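Local coordinates for protein chitinase (Paenibacillus sp. FPU-7, PDB 5GZT) that probably hydrolyses internal beta-1,4-linkages of chitin and chitodextrins at random, as an endo-acting chitinase with two glycoside hydrolase family 18 domains, at residues I948-S952 with V953-K957; S695-P698 with A699-Y703. All coordinates share one frame; numbering follows the deposited sequence.

Contact 1 (I948-S952 with V953-K957); sequences IYINS and VELDK
Y949 lays the outer part of its ring against V953 at the short turn between two helices, 947-952 and 955-958, on the way from barrel strand 938-943 to strand 964-967 in the (beta/alpha)8 fold of a family 18 glycosidase. With CG turned away from the backbone N (chi1 -176°), CB carries the ring alongside the helix toward the turn. Contact with V953 CG2 begins at Y949 CE1 and CE2, each 4.1 Å away, and tightens at CZ, 3.8 Å from the same methyl. That methyl sits over one face, displaced toward the rim, a CH-pi contact 25° off the ring normal, and OH still lies beside it. F915 of helix 911-933 also touches both Y949 and V953, and Y1005 of helix 998-1007 packs on Y949, I950 and L955. Replacing Y949 by an alanine would probably open a gap over V953 CG2 and leave F915 and Y1005 without the ring they pack on. Elsewhere across the turn, I950 CG2 meets L955 CD1 at 4.1 Å, a loose apolar contact. A water joins the same two residues through their backbones, bridging I950 O and L955 N.

Polar side chains tie each helix locally. On the second, E954 is the N-cap residue and also the centre of an inverse gamma turn; its OE1 is held by T916, while OE2 forms a salt bridge with K957 NZ one turn on, at 2.9 Å and from above the carboxylate plane. On the first, S952 OG donates back to I948 O at 2.7 Å, approaching 43° out of the carbonyl plane.

Contact 2 (S695-P698 with A699-Y703); sequences SGIP and AGITY. With FMT (formic acid), chain J.
I697 spreads its two branches over different partners: CG1 packs against Y703 CD1 at 3.8 Å, and CG2 against I701 CB, also at 3.8 Å. I697 and Y703 flank a type II beta turn, P698 to I701, whose last residue is I701, in the loop between strands 692-695 and 703-707 of the immunoglobulin-like domain. The turn is closed by I701 N donating to P698 O at 3.1 Å, a fairly straight bond (157° at the hydrogen) whose donor is tilted from the carbonyl plane. G700 takes the third position, where its positive phi favours glycine. G696 just ahead is under a stricter demand, since a CB there would run into the carbonyl O of S695.

I697 and I701 cross at about a right angle, and CG2 of I697 also lies 3.6 Å from I701 O. V719 of strand 714-723 touches both isoleucines, while V734 of strand 732-738 packs on I697; the loop is thus fastened to strands that are backbone hydrogen-bonded to it, at S695 and T702. Within the turn, between its first and last residues, P698 CB meets I701 CG1 at 4.0 Å.

Y703 closes the far side of the loop. Its CG is staggered between N and C of its own backbone (chi1 60°), which brings the ring back obliquely toward I697 and its hydroxyl out beyond it. There a formic acid molecule, probably from the crystallisation liquor, is bound between the hydroxyl and V694 N: Y703 OH donates to its O1 at 2.7 Å, with O1 at the ring edge and in the ring plane.

Contact 2 precedes contact 1 along the chain, and the two belong to different modules: 695-703 to the immunoglobulin-like domain, 948-957 to the second family 18 barrel that follows it. Their centres are 31 Å apart and their nearest atoms about 13 Å apart, so neither touches the other, though both lie on the same side of the chain's centre. Contact 1 starts shortly after the C-terminal end of a barrel strand, the end where family 18 enzymes carry their active site, and its Y949 packs on that strand, 938-943, and on Y899 in the loop after strand 889-893. Contact 2 holds the formic acid; the sodium site is elsewhere, in the N-terminal region.

Contact 1 (I948-S952 with V953-K957)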
loop_
_atom_site.group_PDB
_atom_site.type_symbol
_atom_site.label_atom_id
_atom_site.label_comp_id
_atom_site.label_asym_id
_atom_site.label_seq_id
_atom_site.Cartn_x
_atom_site.Cartn_y
_atom_site.Cartn_z
ATOM N N ILE B 948 -12.517 -21.865 -18.720
ATOM C CA ILE B 948 -13.078 -21.933 -20.072
ATOM C C ILE B 948 -14.246 -22.931 -20.150
ATOM O O ILE B 948 -15.302 -22.637 -20.766
ATOM C CB ILE B 948 -12.011 -22.215 -21.144
ATOM C CG1 ILE B 948 -12.619 -21.981 -22.529
ATOM C CG2 ILE B 948 -11.370 -23.556 -20.995
ATOM C CD1 ILE B 948 -11.639 -22.041 -23.670
ATOM N N TYR B 949 -14.096 -24.010 -19.425
ATOM C CA TYR B 949 -15.202 -25.032 -19.273
ATOM C C TYR B 949 -16.419 -24.395 -18.670
ATOM O O TYR B 949 -17.540 -24.444 -19.240
ATOM C CB TYR B 949 -14.778 -26.300 -18.483
ATOM C CG TYR B 949 -15.921 -27.279 -18.482
ATOM C CD1 TYR B 949 -16.091 -28.212 -19.545
ATOM C CD2 TYR B 949 -16.856 -27.260 -17.512
ATOM C CE1 TYR B 949 -17.182 -29.107 -19.567
ATOM C CE2 TYR B 949 -17.988 -28.141 -17.525
ATOM C CZ TYR B 949 -18.140 -29.048 -18.566
ATOM O OH TYR B 949 -19.193 -29.913 -18.572
ATOM N N ILE B 950 -16.206 -23.680 -17.580
ATOM C CA ILE B 950 -17.309 -23.031 -16.875
ATOM C C ILE B 950 -18.088 -22.016 -17.765
ATOM O O ILE B 950 -19.338 -21.838 -17.725
ATOM C CB ILE B 950 -16.732 -22.416 -15.570
ATOM C CG1 ILE B 950 -16.363 -23.519 -14.578
ATOM C CG2 ILE B 950 -17.770 -21.537 -14.912
ATOM C CD1 ILE B 950 -15.589 -23.051 -13.378
ATOM N N ASN B 951 -17.332 -21.381 -18.643
ATOM C CA ASN B 951 -17.874 -20.406 -19.523
ATOM C C ASN B 951 -18.491 -21.013 -20.762
ATOM O O ASN B 951 -19.159 -20.296 -21.497
ATOM C CB ASN B 951 -16.734 -19.499 -19.976
ATOM C CG ASN B 951 -17.235 -18.184 -20.452
ATOM O OD1 ASN B 951 -17.753 -17.420 -19.671
ATOM N ND2 ASN B 951 -17.113 -17.927 -21.750
ATOM N N SER B 952 -18.196 -22.280 -21.022
ATOM C CA SER B 952 -18.605 -22.976 -22.231
ATOM C C SER B 952 -19.876 -23.813 -21.996
ATOM O O SER B 952 -20.395 -24.363 -22.949
ATOM C CB SER B 952 -17.502 -23.894 -22.690
ATOM O OG SER B 952 -16.377 -23.224 -23.166
ATOM N N VAL B 953 -20.397 -23.819 -20.752
ATOM C CA VAL B 953 -21.536 -24.635 -20.331
ATOM C C VAL B 953 -22.443 -23.798 -19.449
ATOM O O VAL B 953 -21.983 -22.956 -18.749
ATOM C CB VAL B 953 -20.961 -25.835 -19.612
ATOM C CG1 VAL B 953 -21.999 -26.602 -18.882
ATOM C CG2 VAL B 953 -20.314 -26.740 -20.629
ATOM N N GLU B 954 -23.727 -24.007 -19.487
ATOM C CA GLU B 954 -24.651 -23.260 -18.676
ATOM C C GLU B 954 -24.885 -23.986 -17.346
ATOM O O GLU B 954 -25.935 -24.552 -17.138
ATOM C CB GLU B 954 -25.947 -23.029 -19.399
ATOM C CG GLU B 954 -25.702 -22.502 -20.800
ATOM C CD GLU B 954 -26.984 -22.112 -21.518
ATOM O OE1 GLU B 954 -27.835 -22.986 -21.918
ATOM O OE2 GLU B 954 -27.152 -20.899 -21.683
ATOM N N LEU B 955 -23.893 -23.925 -16.455
ATOM C CA LEU B 955 -24.006 -24.633 -15.197
ATOM C C LEU B 955 -25.262 -24.357 -14.438
ATOM O O LEU B 955 -25.941 -25.323 -13.929
ATOM C CB LEU B 955 -22.787 -24.453 -14.295
ATOM C CG LEU B 955 -21.470 -24.960 -14.828
ATOM C CD1 LEU B 955 -20.367 -24.581 -13.868
ATOM C CD2 LEU B 955 -21.395 -26.441 -15.130
ATOM N N ASP B 956 -25.659 -23.084 -14.392
ATOM C CA ASP B 956 -26.878 -22.820 -13.610
ATOM C C ASP B 956 -28.129 -23.301 -14.320
ATOM O O ASP B 956 -29.134 -23.496 -13.636
ATOM C CB ASP B 956 -26.997 -21.346 -13.187
ATOM C CG ASP B 956 -27.887 -21.149 -11.987
ATOM O OD1 ASP B 956 -28.207 -22.056 -11.149
ATOM O OD2 ASP B 956 -28.341 -20.043 -11.885
ATOM N N LYS B 957 -28.103 -23.607 -15.645
ATOM C CA LYS B 957 -29.330 -24.053 -16.271
ATOM C C LYS B 957 -29.365 -25.583 -16.366
ATOM O O LYS B 957 -30.438 -26.103 -16.637
ATOM C CB LYS B 957 -29.507 -23.500 -17.705
ATOM C CG LYS B 957 -29.605 -21.951 -17.775
ATOM C CD LYS B 957 -29.639 -21.474 -19.207
ATOM C CE LYS B 957 -29.584 -19.951 -19.300
ATOM N NZ LYS B 957 -29.572 -19.529 -20.754
HETATM O O HOH W 1 -21.600 -21.739 -16.136
#

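Contact 2 (S695-P698 with A699-Y703)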
loop_
_atom_site.group_PDB
_atom_site.type_symbol
_atom_site.label_atom_id
_atom_site.label_comp_id
_atom_site.label_asym_id
_atom_site.label_seq_id
_atom_site.Cartn_x
_atom_site.Cartn_y
_atom_site.Cartn_z
ATOM N N SER B 695 -34.138 -21.197 2.989
ATOM C CA SER B 695 -35.222 -21.901 2.312
ATOM C C SER B 695 -34.778 -23.357 2.091
ATOM O O SER B 695 -33.562 -23.663 1.977
ATOM C CB SER B 695 -35.484 -21.270 0.968
ATOM O OG SER B 695 -34.401 -21.592 0.185
ATOM N N GLY B 696 -35.770 -24.235 2.083
ATOM C CA GLY B 696 -35.608 -25.609 1.740
ATOM C C GLY B 696 -35.702 -26.485 2.966
ATOM O O GLY B 696 -35.669 -27.675 2.801
ATOM N N ILE B 697 -35.837 -25.943 4.193
ATOM C CA ILE B 697 -35.936 -26.820 5.370
ATOM C C ILE B 697 -37.330 -27.434 5.262
ATOM O O ILE B 697 -38.256 -26.711 4.987
ATOM C CB ILE B 697 -35.889 -26.025 6.674
ATOM C CG1 ILE B 697 -34.542 -25.252 6.846
ATOM C CG2 ILE B 697 -36.152 -26.930 7.854
ATOM C CD1 ILE B 697 -33.361 -26.143 7.061
ATOM N N PRO B 698 -37.497 -28.748 5.461
ATOM C CA PRO B 698 -38.860 -29.352 5.215
ATOM C C PRO B 698 -39.961 -28.804 6.077
ATOM O O PRO B 698 -39.709 -28.308 7.160
ATOM C CB PRO B 698 -38.644 -30.822 5.569
ATOM C CG PRO B 698 -37.165 -31.031 5.274
ATOM C CD PRO B 698 -36.511 -29.791 5.746
ATOM N N ALA B 699 -41.197 -28.918 5.598
ATOM C CA ALA B 699 -42.339 -28.291 6.233
ATOM C C ALA B 699 -42.514 -28.957 7.599
ATOM O O ALA B 699 -42.331 -30.210 7.750
ATOM C CB ALA B 699 -43.613 -28.493 5.380
ATOM N N GLY B 700 -42.716 -28.110 8.606
ATOM C CA GLY B 700 -42.975 -28.596 9.958
ATOM C C GLY B 700 -41.667 -28.808 10.739
ATOM O O GLY B 700 -41.761 -29.074 11.945
ATOM N N ILE B 701 -40.483 -28.631 10.098
ATOM C CA ILE B 701 -39.231 -28.692 10.794
ATOM C C ILE B 701 -38.818 -27.261 11.155
ATOM O O ILE B 701 -38.749 -26.395 10.313
ATOM C CB ILE B 701 -38.133 -29.366 10.025
ATOM C CG1 ILE B 701 -38.443 -30.795 9.572
ATOM C CG2 ILE B 701 -36.863 -29.386 10.873
ATOM C CD1 ILE B 701 -38.691 -31.693 10.723
ATOM N N THR B 702 -38.614 -27.003 12.435
ATOM C CA THR B 702 -38.233 -25.632 12.854
ATOM C C THR B 702 -36.694 -25.420 12.846
ATOM O O THR B 702 -35.921 -26.356 12.860
ATOM C CB THR B 702 -38.815 -25.313 14.207
ATOM O OG1 THR B 702 -38.311 -26.257 15.145
ATOM C CG2 THR B 702 -40.336 -25.437 14.100
ATOM N N TYR B 703 -36.280 -24.179 12.716
ATOM C CA TYR B 703 -34.868 -23.884 12.724
ATOM C C TYR B 703 -34.732 -22.496 13.297
ATOM O O TYR B 703 -35.668 -21.704 13.266
ATOM C CB TYR B 703 -34.302 -23.896 11.286
ATOM C CG TYR B 703 -34.959 -22.889 10.388
ATOM C CD1 TYR B 703 -36.122 -23.202 9.656
ATOM C CD2 TYR B 703 -34.438 -21.633 10.236
ATOM C CE1 TYR B 703 -36.736 -22.265 8.827
ATOM C CE2 TYR B 703 -35.051 -20.689 9.397
ATOM C CZ TYR B 703 -36.173 -21.054 8.692
ATOM O OH TYR B 703 -36.763 -20.151 7.916
HETATM C C FMT J . -36.483 -17.343 6.768
HETATM O O1 FMT J . -35.467 -17.793 7.369
HETATM O O2 FMT J . -36.785 -16.011 6.609
#